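Local structure of proline dehydrogenase (Bradyrhizobium japonicum USDA 110, 3HAZ) at residues Asn276-Glu282 / Gly308-Gln314; Ala320-Asp325 / Cys379-Leu383; Arg336-Leu342 / Arg389-Ala395. The protein probably oxidises L-proline to L-glutamate in two steps, using FAD to form pyrroline-5-carboxylate and NAD+ to oxidise the resulting glutamate semialdehyde. Residues are numbered along the deposited sequence.

In the fold
All three contacts belong to the proline dehydrogenase TIM barrel, whose parallel strands carry FAD at their C-terminal ends. Contacts 1 and 3, centred about 9 Å apart, are pairings in one sheet, since strands 309-314 and 338-343 are neighbours. The salt bridge D280 OD1 to R341 NH1 (2.9 Å) also ties them beside the flavin. Contact 2 joins two helices packed against the outside of the strands, its centre about 14 Å from that of contact 1 and 11 Å from that of contact 3. I324 CG1 meets I313 CD1 at 3.7 Å, and A380 CB meets F394 CE1 at 3.5 Å. A320's side chain stays about 11 Å from FAD, so contact 2 backs the strands.

Contact 1 (Asn276-Glu282 / Gly308-Gln314); sequences NFTVDAE and GFGLAIQ. With FAD (flavin-adenine dinucleotide), chain C.
This is a right-handed beta-alpha-beta unit of a TIM barrel: parallel strands 276-279 and 309-314, with axes 4.2 Å apart and crossing at -38°, pair F277 with F309, T278 with G310 and V279 with L311. F277 N donates to G308 O (2.8 Å), V279 N to G310 O (3.0 Å) and A312 N to V279 O (2.9 Å). F277 (chi1 t) sends its ring to the helix side with F309 (also t), CD2 to CD1 3.9 Å, where I294 of the connecting helix touches F309 and V279. Opposite, G310 is almost fully extended, with no side chain beside T278. A281, in the loop that follows the first strand, holds the flavin with its backbone: A281 N donates to FAD O4 (2.9 Å), and FAD N3 to A281 O (2.6 Å). The amide of Q314 (chi1 m) donates from NE2 to both E282 O (2.8 Å) and FAD O2 (2.6 Å). A281's small methyl leaves room for it, with A281 CB 3.4 Å from Q314 CD.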
# COMPACT_ATOMS: atom_id res chain seq x y z
N ASN A 276 50.76 37.10 10.27
CA ASN A 276 50.16 36.01 9.53
C ASN A 276 49.21 36.63 8.49
O ASN A 276 48.36 37.45 8.84
CB ASN A 276 49.40 35.10 10.50
CG ASN A 276 48.74 33.89 9.81
OD1 ASN A 276 47.74 33.37 10.29
ND2 ASN A 276 49.31 33.46 8.68
N PHE A 277 49.36 36.24 7.23
CA PHE A 277 48.57 36.80 6.14
C PHE A 277 47.89 35.66 5.38
O PHE A 277 48.55 34.88 4.69
CB PHE A 277 49.50 37.60 5.22
CG PHE A 277 48.79 38.33 4.11
CD1 PHE A 277 48.26 39.60 4.32
CD2 PHE A 277 48.67 37.76 2.86
CE1 PHE A 277 47.60 40.28 3.31
CE2 PHE A 277 48.02 38.43 1.82
CZ PHE A 277 47.49 39.69 2.05
N THR A 278 46.56 35.55 5.51
CA THR A 278 45.85 34.39 4.97
C THR A 278 44.87 34.76 3.87
O THR A 278 43.99 35.61 4.07
CB THR A 278 45.07 33.63 6.08
OG1 THR A 278 45.91 33.44 7.22
CG2 THR A 278 44.59 32.27 5.58
N VAL A 279 45.03 34.14 2.70
CA VAL A 279 44.07 34.27 1.61
C VAL A 279 42.92 33.27 1.79
O VAL A 279 43.12 32.05 1.73
CB VAL A 279 44.73 34.06 0.23
CG1 VAL A 279 43.71 34.27 -0.91
CG2 VAL A 279 45.94 35.00 0.06
N ASP A 280 41.71 33.79 2.02
CA ASP A 280 40.55 32.93 2.25
C ASP A 280 40.25 32.09 1.01
O ASP A 280 40.63 32.44 -0.11
CB ASP A 280 39.32 33.77 2.60
CG ASP A 280 39.38 34.35 4.01
OD1 ASP A 280 40.23 33.92 4.82
OD2 ASP A 280 38.55 35.23 4.32
N ALA A 281 39.55 30.98 1.23
CA ALA A 281 39.09 30.14 0.13
C ALA A 281 37.62 30.43 -0.12
O ALA A 281 36.83 30.53 0.82
CB ALA A 281 39.30 28.68 0.45
N GLU A 282 37.25 30.58 -1.39
CA GLU A 282 35.88 30.95 -1.74
C GLU A 282 35.21 29.84 -2.56
O GLU A 282 35.41 28.66 -2.27
CB GLU A 282 35.87 32.31 -2.45
CG GLU A 282 36.56 33.39 -1.58
CD GLU A 282 36.51 34.79 -2.17
OE1 GLU A 282 35.43 35.42 -2.12
OE2 GLU A 282 37.56 35.26 -2.64
N GLY A 308 54.82 34.17 7.40
CA GLY A 308 53.41 34.41 7.71
C GLY A 308 52.42 34.25 6.57
O GLY A 308 51.20 34.23 6.80
N PHE A 309 52.91 34.14 5.34
CA PHE A 309 52.02 34.02 4.19
C PHE A 309 51.34 32.66 4.17
O PHE A 309 51.92 31.66 4.56
CB PHE A 309 52.78 34.22 2.87
CG PHE A 309 51.89 34.25 1.66
CD1 PHE A 309 51.34 35.44 1.21
CD2 PHE A 309 51.59 33.08 0.97
CE1 PHE A 309 50.52 35.47 0.10
CE2 PHE A 309 50.76 33.10 -0.14
CZ PHE A 309 50.23 34.30 -0.58
N GLY A 310 50.09 32.65 3.71
CA GLY A 310 49.32 31.42 3.67
C GLY A 310 47.95 31.54 3.03
O GLY A 310 47.58 32.60 2.50
N LEU A 311 47.21 30.45 3.09
CA LEU A 311 45.90 30.37 2.46
C LEU A 311 45.04 29.34 3.17
O LEU A 311 45.55 28.48 3.90
CB LEU A 311 46.04 29.96 1.00
CG LEU A 311 46.12 28.44 0.76
CD1 LEU A 311 45.90 28.12 -0.72
CD2 LEU A 311 47.45 27.88 1.24
N ALA A 312 43.73 29.43 2.94
CA ALA A 312 42.79 28.45 3.47
C ALA A 312 42.54 27.38 2.40
O ALA A 312 42.56 27.68 1.20
CB ALA A 312 41.48 29.12 3.87
N ILE A 313 42.31 26.15 2.86
CA ILE A 313 41.97 25.03 2.00
C ILE A 313 40.72 24.34 2.56
O ILE A 313 40.68 23.99 3.74
CB ILE A 313 43.12 24.01 1.91
CG1 ILE A 313 44.39 24.69 1.39
CG2 ILE A 313 42.74 22.84 1.00
CD1 ILE A 313 45.64 23.83 1.56
N GLN A 314 39.72 24.15 1.71
CA GLN A 314 38.43 23.61 2.13
C GLN A 314 38.37 22.09 1.96
O GLN A 314 38.36 21.57 0.84
CB GLN A 314 37.30 24.26 1.34
CG GLN A 314 37.22 25.78 1.45
CD GLN A 314 36.78 26.43 0.14
OE1 GLN A 314 37.25 26.04 -0.94
NE2 GLN A 314 35.89 27.41 0.22
PA FAD C . 30.78 21.25 11.69
O1A FAD C . 29.27 21.36 12.30
O2A FAD C . 31.50 20.09 12.20
O5B FAD C . 30.68 21.12 10.07
C5B FAD C . 29.91 22.07 9.39
C4B FAD C . 30.19 21.96 7.88
O4B FAD C . 30.32 20.58 7.23
C3B FAD C . 29.94 22.93 6.89
O3B FAD C . 30.30 24.27 7.15
C2B FAD C . 30.33 22.24 5.60
O2B FAD C . 31.57 22.60 5.04
C1B FAD C . 30.12 20.79 5.85
N9A FAD C . 28.83 20.22 5.51
C8A FAD C . 27.59 20.50 6.07
N7A FAD C . 26.67 19.68 5.47
C5A FAD C . 27.37 18.87 4.54
C6A FAD C . 26.91 17.79 3.59
N6A FAD C . 25.51 17.41 3.52
N1A FAD C . 27.78 17.18 2.82
C2A FAD C . 29.15 17.52 2.87
N3A FAD C . 29.58 18.55 3.78
C4A FAD C . 28.67 19.19 4.59
N1 FAD C . 35.36 28.31 4.90
C2 FAD C . 35.64 28.57 3.58
O2 FAD C . 34.91 27.97 2.59
N3 FAD C . 36.67 29.52 3.25
C4 FAD C . 37.37 30.15 4.24
O4 FAD C . 38.42 31.02 3.91
C4X FAD C . 37.08 29.87 5.62
N5 FAD C . 37.85 30.54 6.71
C5X FAD C . 37.54 30.26 8.06
C6 FAD C . 38.29 30.93 9.14
C7 FAD C . 37.98 30.64 10.49
C7M FAD C . 38.75 31.35 11.59
C8 FAD C . 36.93 29.65 10.82
C8M FAD C . 36.57 29.32 12.28
C9 FAD C . 36.21 29.01 9.79
C9A FAD C . 36.52 29.32 8.38
N10 FAD C . 35.78 28.66 7.30
C10 FAD C . 36.10 28.96 5.93
C1' FAD C . 34.82 27.54 7.57
C2' FAD C . 33.33 27.94 7.74
O2' FAD C . 33.22 29.34 7.96
C3' FAD C . 32.71 27.10 8.86
O3' FAD C . 33.11 27.61 10.13
C4' FAD C . 33.10 25.58 8.78
O4' FAD C . 33.00 24.96 7.55
C5' FAD C . 32.43 24.75 9.91
O5' FAD C . 33.15 23.56 10.22
P FAD C . 33.07 23.00 11.78
O1P FAD C . 34.08 21.69 11.95
O2P FAD C . 33.40 24.08 12.71
O3P FAD C . 31.49 22.66 12.06
O HOH W 1 42.60 30.06 -0.21

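Contact 2 (Ala320-Asp325 / Cys379-Leu383); sequences ASAVID and CASKL
Segments 320-325 and 379-383 are both helical and run almost parallel, with an angle of 11° between their directions and 10.4 Å between their axes. Their closest CA pairings are S321 with C379 (6.1 Å) and I324 with L383 (7.5 Å). Inside each turn the i-to-i+4 bonds are regular, I324 N to A320 O at 3.1 Å and L383 N to C379 O at 2.9 Å. I324 (chi1 m, chi2 t) points at the other helix and fills the gap: its CD1 lies 3.8 Å from C379 CB and 3.9 Å from L383 CG. At the start of the segment the small A320 admits the thiol, A320 CB to C379 SG being 3.9 Å. Helices 320-333 and 369-384 are neighbours in the outer layer of the TIM barrel, where parallel packing follows from each helix returning the chain between parallel strands. C379 and L383 therefore also touch L342 of strand 338-343. Toward the solvent side, K382 reaches across with chi1 to chi3 all t and chi4 p. Its aliphatic chain passes I324 (CE to CG2 3.9 Å) and S321 (CE to OG 3.3 Å), and its ammonium NZ forms a salt bridge with D325 OD1 at 2.8 Å.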
# COMPACT_ATOMS: atom_id res chain seq x y z
N ALA A 320 40.62 18.77 -2.21
CA ALA A 320 41.37 19.30 -1.07
C ALA A 320 42.77 18.71 -0.92
O ALA A 320 43.75 19.44 -0.74
CB ALA A 320 40.57 19.14 0.21
N SER A 321 42.88 17.39 -0.98
CA SER A 321 44.17 16.73 -0.78
C SER A 321 45.19 17.15 -1.85
O SER A 321 46.38 17.30 -1.57
CB SER A 321 44.01 15.21 -0.75
OG SER A 321 45.22 14.59 -0.35
N ALA A 322 44.70 17.35 -3.08
CA ALA A 322 45.56 17.77 -4.18
C ALA A 322 46.01 19.22 -4.03
O ALA A 322 47.12 19.59 -4.42
CB ALA A 322 44.85 17.56 -5.52
N VAL A 323 45.15 20.06 -3.46
CA VAL A 323 45.52 21.44 -3.18
C VAL A 323 46.68 21.47 -2.18
O VAL A 323 47.62 22.27 -2.31
CB VAL A 323 44.33 22.24 -2.62
CG1 VAL A 323 44.78 23.63 -2.21
CG2 VAL A 323 43.19 22.31 -3.65
N ILE A 324 46.62 20.58 -1.19
CA ILE A 324 47.68 20.49 -0.20
C ILE A 324 49.01 20.09 -0.85
O ILE A 324 50.05 20.67 -0.55
CB ILE A 324 47.30 19.53 0.94
CG1 ILE A 324 46.15 20.13 1.76
CG2 ILE A 324 48.50 19.24 1.84
CD1 ILE A 324 45.63 19.20 2.84
N ASP A 325 48.96 19.12 -1.76
CA ASP A 325 50.16 18.73 -2.51
C ASP A 325 50.73 19.93 -3.26
O ASP A 325 51.94 20.14 -3.28
CB ASP A 325 49.84 17.62 -3.52
CG ASP A 325 49.50 16.30 -2.86
OD1 ASP A 325 49.88 16.08 -1.69
OD2 ASP A 325 48.86 15.46 -3.52
N CYS A 379 42.94 15.18 5.75
CA CYS A 379 43.74 16.32 5.33
C CYS A 379 44.58 16.87 6.48
O CYS A 379 45.70 17.35 6.27
CB CYS A 379 42.85 17.43 4.75
SG CYS A 379 42.17 17.06 3.10
N ALA A 380 44.05 16.80 7.69
CA ALA A 380 44.76 17.27 8.87
C ALA A 380 46.00 16.41 9.07
O ALA A 380 47.09 16.91 9.34
CB ALA A 380 43.86 17.21 10.10
N SER A 381 45.83 15.10 8.92
CA SER A 381 46.93 14.17 9.06
C SER A 381 48.02 14.51 8.05
O SER A 381 49.21 14.55 8.38
CB SER A 381 46.44 12.74 8.84
OG SER A 381 47.50 11.81 8.91
N LYS A 382 47.60 14.78 6.82
CA LYS A 382 48.51 15.15 5.75
C LYS A 382 49.30 16.41 6.11
O LYS A 382 50.52 16.45 5.98
CB LYS A 382 47.70 15.39 4.48
CG LYS A 382 48.46 15.30 3.17
CD LYS A 382 47.46 15.32 2.02
CE LYS A 382 48.15 15.55 0.68
NZ LYS A 382 49.04 14.41 0.33
N LEU A 383 48.60 17.44 6.57
CA LEU A 383 49.26 18.70 6.90
C LEU A 383 50.23 18.56 8.07
O LEU A 383 51.30 19.16 8.06
CB LEU A 383 48.23 19.79 7.20
CG LEU A 383 47.56 20.41 5.97
CD1 LEU A 383 46.29 21.16 6.38
CD2 LEU A 383 48.53 21.33 5.23

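Contact 3 (Arg336-Leu342 / Arg389-Ala395); sequences RKLMVRL and RIFPQFA. With FAD (flavin-adenine dinucleotide), chain C.
This strand pair of the proline dehydrogenase barrel reaches the FAD pocket at its C-terminal end, through R341 and A395; parallel strands 338-342 and 390-395 have axes 4.6 Å apart, crossing at -25°. The register pairs L338 with I390, M339 with F391, V340 with P392, R341 with Q393 and L342 with F394. Backbone bonds alternate between the strands: L338 N to R389 O (3.1 Å), F391 N to L338 O (2.8 Å), V340 N to F391 O (2.9 Å), Q393 N to V340 O (2.8 Å), L342 N to Q393 O (2.8 Å) and A395 N to L342 O (3.1 Å). P392, lacking an amide hydrogen, suits a position whose nitrogen this pairing does not use. M339, R341, F391 and Q393 face the barrel interior. M339 CE packs 3.8 Å from F391 CD2, and a water donates to M339 O (2.7 Å) and Q393 OE1 (2.9 Å); Q393 NE2 is hydrogen-bonded to E416 and N276. R341 (chi1 and chi2 t) places NH1 3.1 Å from FAD N5, with FAD C6 over one face of the guanidinium; S237 and D280 hold this positive charge in place. A395, whose small methyl lets the flavin come close, has CB 3.6 Å from FAD C8. The other face is apolar: V340 CG2 meets I390 CG2 at 3.5 Å, and L342 CD2 lies at the edge of the F394 ring, 4.0 Å from CD1. Helix 369-384 covers this face, with C379 on L342, L383 on I390 and A380 on F394, while strands 309-314 and 416-420 continue the sheet to either side.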
# COMPACT_ATOMS: atom_id res chain seq x y z
N ARG A 336 59.95 28.50 1.01
CA ARG A 336 59.26 29.32 1.99
C ARG A 336 58.61 28.45 3.05
O ARG A 336 58.36 27.27 2.84
CB ARG A 336 58.18 30.19 1.31
CG ARG A 336 58.68 31.00 0.12
CD ARG A 336 59.52 32.20 0.54
NE ARG A 336 59.97 32.93 -0.64
CZ ARG A 336 59.23 33.79 -1.32
NH1 ARG A 336 59.72 34.39 -2.40
NH2 ARG A 336 57.99 34.07 -0.93
N LYS A 337 58.36 29.05 4.21
CA LYS A 337 57.49 28.47 5.22
C LYS A 337 56.12 29.12 5.05
O LYS A 337 56.03 30.33 4.85
CB LYS A 337 58.02 28.78 6.62
CG LYS A 337 59.22 27.97 7.05
CD LYS A 337 59.43 28.10 8.55
CE LYS A 337 60.35 27.02 9.08
NZ LYS A 337 60.32 26.95 10.57
N LEU A 338 55.07 28.31 5.13
CA LEU A 338 53.72 28.81 4.98
C LEU A 338 52.86 28.42 6.17
O LEU A 338 53.06 27.38 6.79
CB LEU A 338 53.07 28.27 3.70
CG LEU A 338 53.81 28.52 2.38
CD1 LEU A 338 53.12 27.79 1.23
CD2 LEU A 338 53.91 30.01 2.09
N MET A 339 51.90 29.28 6.49
CA MET A 339 50.88 28.95 7.47
C MET A 339 49.60 28.65 6.69
O MET A 339 49.12 29.48 5.91
CB MET A 339 50.71 30.10 8.47
CG MET A 339 51.98 30.38 9.29
SD MET A 339 51.98 31.90 10.26
CE MET A 339 50.99 31.41 11.68
N VAL A 340 49.08 27.45 6.88
CA VAL A 340 48.00 26.94 6.04
C VAL A 340 46.78 26.59 6.88
O VAL A 340 46.84 25.74 7.76
CB VAL A 340 48.46 25.70 5.28
CG1 VAL A 340 47.34 25.18 4.39
CG2 VAL A 340 49.71 26.02 4.46
N ARG A 341 45.67 27.27 6.60
CA ARG A 341 44.43 27.05 7.33
C ARG A 341 43.57 25.97 6.69
O ARG A 341 43.20 26.07 5.52
CB ARG A 341 43.62 28.34 7.42
CG ARG A 341 42.34 28.17 8.24
CD ARG A 341 41.33 29.26 7.93
NE ARG A 341 41.83 30.58 8.28
CZ ARG A 341 41.55 31.68 7.59
NH1 ARG A 341 40.78 31.60 6.51
NH2 ARG A 341 42.04 32.84 7.96
N LEU A 342 43.24 24.95 7.47
CA LEU A 342 42.33 23.91 7.00
C LEU A 342 40.94 24.16 7.57
O LEU A 342 40.77 24.29 8.79
CB LEU A 342 42.83 22.52 7.42
CG LEU A 342 42.06 21.34 6.82
CD1 LEU A 342 42.33 21.24 5.30
CD2 LEU A 342 42.43 20.04 7.53
N ARG A 389 57.89 22.90 7.65
CA ARG A 389 57.77 23.88 6.58
C ARG A 389 56.36 24.47 6.56
O ARG A 389 56.18 25.68 6.44
CB ARG A 389 58.11 23.26 5.22
CG ARG A 389 58.03 24.26 4.08
CD ARG A 389 58.52 23.67 2.77
NE ARG A 389 59.91 23.22 2.85
CZ ARG A 389 60.98 24.00 2.74
NH1 ARG A 389 60.83 25.31 2.56
NH2 ARG A 389 62.20 23.48 2.82
N ILE A 390 55.37 23.59 6.67
CA ILE A 390 53.97 24.01 6.74
C ILE A 390 53.53 24.09 8.20
O ILE A 390 53.69 23.13 8.96
CB ILE A 390 53.04 23.04 5.98
CG1 ILE A 390 53.47 22.89 4.52
CG2 ILE A 390 51.58 23.49 6.08
CD1 ILE A 390 53.44 24.19 3.72
N PHE A 391 52.99 25.24 8.59
CA PHE A 391 52.39 25.40 9.91
C PHE A 391 50.87 25.33 9.76
O PHE A 391 50.25 26.29 9.30
CB PHE A 391 52.82 26.74 10.53
CG PHE A 391 52.26 27.00 11.91
CD1 PHE A 391 52.97 26.61 13.04
CD2 PHE A 391 51.04 27.65 12.06
CE1 PHE A 391 52.46 26.85 14.31
CE2 PHE A 391 50.52 27.90 13.34
CZ PHE A 391 51.23 27.49 14.46
N PRO A 392 50.28 24.19 10.12
CA PRO A 392 48.84 23.98 9.93
C PRO A 392 48.01 24.74 10.96
O PRO A 392 48.42 24.87 12.11
CB PRO A 392 48.66 22.46 10.13
CG PRO A 392 50.05 21.88 10.13
CD PRO A 392 50.94 22.98 10.63
N GLN A 393 46.86 25.24 10.52
CA GLN A 393 45.93 25.95 11.38
C GLN A 393 44.56 25.33 11.16
O GLN A 393 43.98 25.45 10.09
CB GLN A 393 45.88 27.43 11.01
CG GLN A 393 47.26 28.09 10.88
CD GLN A 393 47.19 29.42 10.14
OE1 GLN A 393 46.92 29.46 8.93
NE2 GLN A 393 47.43 30.51 10.85
N PHE A 394 44.05 24.65 12.18
CA PHE A 394 42.81 23.90 12.03
C PHE A 394 41.66 24.73 12.57
O PHE A 394 41.46 24.83 13.77
CB PHE A 394 42.91 22.55 12.73
CG PHE A 394 44.09 21.73 12.26
CD1 PHE A 394 44.07 21.12 11.01
CD2 PHE A 394 45.22 21.60 13.05
CE1 PHE A 394 45.16 20.38 10.57
CE2 PHE A 394 46.31 20.86 12.62
CZ PHE A 394 46.27 20.25 11.37
N ALA A 395 40.92 25.36 11.66
CA ALA A 395 39.78 26.17 12.02
C ALA A 395 38.54 25.28 12.07
O ALA A 395 38.11 24.74 11.06
CB ALA A 395 39.59 27.30 11.01
PA FAD C . 30.78 21.25 11.69
O1A FAD C . 29.27 21.36 12.30
O2A FAD C . 31.50 20.09 12.20
O5B FAD C . 30.68 21.12 10.07
C5B FAD C . 29.91 22.07 9.39
C4B FAD C . 30.19 21.96 7.88
O4B FAD C . 30.32 20.58 7.23
C3B FAD C . 29.94 22.93 6.89
O3B FAD C . 30.30 24.27 7.15
C2B FAD C . 30.33 22.24 5.60
O2B FAD C . 31.57 22.60 5.04
C1B FAD C . 30.12 20.79 5.85
N9A FAD C . 28.83 20.22 5.51
C8A FAD C . 27.59 20.50 6.07
N7A FAD C . 26.67 19.68 5.47
C5A FAD C . 27.37 18.87 4.54
C6A FAD C . 26.91 17.79 3.59
N6A FAD C . 25.51 17.41 3.52
N1A FAD C . 27.78 17.18 2.82
C2A FAD C . 29.15 17.52 2.87
N3A FAD C . 29.58 18.55 3.78
C4A FAD C . 28.67 19.19 4.59
N1 FAD C . 35.36 28.31 4.90
C2 FAD C . 35.64 28.57 3.58
O2 FAD C . 34.91 27.97 2.59
N3 FAD C . 36.67 29.52 3.25
C4 FAD C . 37.37 30.15 4.24
O4 FAD C . 38.42 31.02 3.91
C4X FAD C . 37.08 29.87 5.62
N5 FAD C . 37.85 30.54 6.71
C5X FAD C . 37.54 30.26 8.06
C6 FAD C . 38.29 30.93 9.14
C7 FAD C . 37.98 30.64 10.49
C7M FAD C . 38.75 31.35 11.59
C8 FAD C . 36.93 29.65 10.82
C8M FAD C . 36.57 29.32 12.28
C9 FAD C . 36.21 29.01 9.79
C9A FAD C . 36.52 29.32 8.38
N10 FAD C . 35.78 28.66 7.30
C10 FAD C . 36.10 28.96 5.93
C1' FAD C . 34.82 27.54 7.57
C2' FAD C . 33.33 27.94 7.74
O2' FAD C . 33.22 29.34 7.96
C3' FAD C . 32.71 27.10 8.86
O3' FAD C . 33.11 27.61 10.13
C4' FAD C . 33.10 25.58 8.78
O4' FAD C . 33.00 24.96 7.55
C5' FAD C . 32.43 24.75 9.91
O5' FAD C . 33.15 23.56 10.22
P FAD C . 33.07 23.00 11.78
O1P FAD C . 34.08 21.69 11.95
O2P FAD C . 33.40 24.08 12.71
O3P FAD C . 31.49 22.66 12.06
O HOH W 2 47.61 31.46 6.91